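PDB 3RQZ: metallophosphoesterase from Sphaerobacter thermophilus, which binds two zinc ions in a calcineurin-like fold and probably acts as a phosphatase of the YfcE family. Local coordinates for residues Asp110-Val115 with Asp142-Phe147. Sequence-based numbering, arbitrary orientation.
Sequences DGDWTV and DTPLCF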
loop_
_atom_site.group_PDB
_atom_site.type_symbol
_atom_site.label_atom_id
_atom_site.label_comp_id
_atom_site.label_asym_id
_atom_site.label_seq_id
_atom_site.Cartn_x
_atom_site.Cartn_y
_atom_site.Cartn_z
ATOM N N ASP A 110 7.392 15.956 -1.528
ATOM C CA ASP A 110 7.204 16.826 -2.691
ATOM C C ASP A 110 6.039 17.765 -2.420
ATOM O O ASP A 110 4.897 17.308 -2.297
ATOM C CB ASP A 110 6.896 16.026 -3.979
ATOM C CG ASP A 110 6.836 16.925 -5.224
ATOM O OD1 ASP A 110 7.359 18.086 -5.191
ATOM O OD2 ASP A 110 6.282 16.479 -6.254
ATOM N N GLY A 111 6.344 19.050 -2.276
ATOM C CA GLY A 111 5.316 20.096 -2.153
ATOM C C GLY A 111 4.532 19.902 -0.888
ATOM O O GLY A 111 5.110 19.802 0.191
ATOM N N ASP A 112 3.222 19.776 -1.030
ATOM C CA ASP A 112 2.318 19.594 0.120
ATOM C C ASP A 112 2.211 18.161 0.655
ATOM O O ASP A 112 1.378 17.887 1.523
ATOM C CB ASP A 112 0.930 20.124 -0.224
ATOM C CG ASP A 112 0.877 21.632 -0.258
ATOM O OD1 ASP A 112 1.822 22.296 0.253
ATOM O OD2 ASP A 112 -0.124 22.157 -0.804
ATOM N N TRP A 113 3.036 17.235 0.167
ATOM C CA TRP A 113 2.905 15.861 0.677
ATOM C C TRP A 113 4.187 15.130 1.005
ATOM O O TRP A 113 5.201 15.354 0.393
ATOM C CB TRP A 113 2.026 14.989 -0.236
ATOM C CG TRP A 113 2.323 15.127 -1.685
ATOM C CD1 TRP A 113 3.268 14.449 -2.399
ATOM C CD2 TRP A 113 1.649 15.998 -2.617
ATOM N NE1 TRP A 113 3.234 14.854 -3.732
ATOM C CE2 TRP A 113 2.244 15.797 -3.887
ATOM C CE3 TRP A 113 0.614 16.936 -2.493
ATOM C CZ2 TRP A 113 1.832 16.499 -5.037
ATOM C CZ3 TRP A 113 0.196 17.636 -3.638
ATOM C CH2 TRP A 113 0.808 17.404 -4.895
ATOM N N THR A 114 4.098 14.251 2.005
ATOM C CA THR A 114 5.163 13.355 2.381
ATOM C C THR A 114 4.553 11.981 2.206
ATOM O O THR A 114 3.348 11.788 2.522
ATOM C CB THR A 114 5.580 13.577 3.856
ATOM O OG1 THR A 114 6.093 14.914 4.000
ATOM C CG2 THR A 114 6.636 12.544 4.283
ATOM N N VAL A 115 5.343 11.030 1.676
ATOM C CA VAL A 115 4.834 9.672 1.430
ATOM C C VAL A 115 5.849 8.644 1.957
ATOM O O VAL A 115 7.054 8.723 1.626
ATOM C CB VAL A 115 4.606 9.411 -0.081
ATOM C CG1 VAL A 115 4.098 7.919 -0.285
ATOM C CG2 VAL A 115 3.624 10.445 -0.678
ATOM N N ASP A 142 6.627 17.756 7.801
ATOM C CA ASP A 142 6.458 19.204 7.801
ATOM C C ASP A 142 5.658 19.694 6.570
ATOM O O ASP A 142 5.764 20.836 6.156
ATOM C CB ASP A 142 7.839 19.878 7.892
ATOM C CG ASP A 142 8.801 19.428 6.777
ATOM O OD1 ASP A 142 8.389 18.693 5.855
ATOM O OD2 ASP A 142 9.993 19.820 6.812
ATOM N N THR A 143 4.868 18.808 5.982
ATOM C CA THR A 143 4.013 19.180 4.875
ATOM C C THR A 143 2.559 19.129 5.392
ATOM O O THR A 143 2.302 18.547 6.434
ATOM C CB THR A 143 4.171 18.187 3.721
ATOM O OG1 THR A 143 4.066 16.848 4.235
ATOM C CG2 THR A 143 5.531 18.355 3.056
ATOM N N PRO A 144 1.614 19.732 4.661
ATOM C CA PRO A 144 0.216 19.605 5.048
ATOM C C PRO A 144 -0.246 18.153 5.119
ATOM O O PRO A 144 -1.019 17.813 6.004
ATOM C CB PRO A 144 -0.514 20.347 3.924
ATOM C CG PRO A 144 0.486 21.325 3.425
ATOM C CD PRO A 144 1.767 20.575 3.462
ATOM N N LEU A 145 0.254 17.277 4.241
ATOM C CA LEU A 145 -0.296 15.910 4.168
ATOM C C LEU A 145 0.805 14.860 4.284
ATOM O O LEU A 145 1.911 15.091 3.792
ATOM C CB LEU A 145 -1.042 15.724 2.839
ATOM C CG LEU A 145 -2.181 16.667 2.437
ATOM C CD1 LEU A 145 -2.622 16.251 1.049
ATOM C CD2 LEU A 145 -3.363 16.629 3.422
ATOM N N CYS A 146 0.516 13.752 4.982
ATOM C CA CYS A 146 1.366 12.533 4.953
ATOM C C CYS A 146 0.544 11.302 4.585
ATOM O O CYS A 146 -0.490 11.008 5.233
ATOM C CB CYS A 146 2.055 12.284 6.301
ATOM S SG CYS A 146 3.340 10.972 6.216
ATOM N N PHE A 147 0.977 10.607 3.536
ATOM C CA PHE A 147 0.336 9.380 3.076
ATOM C C PHE A 147 1.127 8.196 3.562
ATOM O O PHE A 147 2.362 8.156 3.414
ATOM C CB PHE A 147 0.219 9.345 1.535
ATOM C CG PHE A 147 -0.724 10.385 0.994
ATOM C CD1 PHE A 147 -2.106 10.151 1.007
ATOM C CD2 PHE A 147 -0.249 11.633 0.569
ATOM C CE1 PHE A 147 -3.000 11.130 0.522
ATOM C CE2 PHE A 147 -1.124 12.606 0.072
ATOM C CZ PHE A 147 -2.499 12.365 0.051
HETATM O O HOH W 1 8.103 15.942 5.572
#
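The backbone carbonyl of L145 joins T143 and T114: T114 N donates to L145 O (2.9 Å) while T143 OG1 reaches the same oxygen (2.8 Å) from the other face of the carbonyl plane, 38° out of it. A chi1 of 49° sets T143 OG1 between its own backbone N and carbonyl carbon, where it also lies 2.8 Å from T114 OG1, a hydroxyl-hydroxyl hydrogen bond. A water links T114 OG1 to D142 OD1, to which it donates. An alanine in place of T143 would probably leave L145 O with one donor fewer and T114 OG1 without its hydroxyl mate. Two more parallel-strand bonds flank this, L145 N to D112 O and the straighter F147 N to T114 O (2.8 Å, 165° at hydrogen). Beside them P144 CG lies 3.6 Å from D112 OD1. On the opposite sheet face from T114 and C146, W113 CB meets the F147 ring in plane at its edge, 4.0 Å from CE2. A type II' turn from D110 to W113 joins strand 107-110 to 113-116, which helix 131-137 connects to 145-147 in a beta-alpha-beta crossover; strand 184-188 flanks 145-147, and F206 of the second sheet packs on W113 and F147.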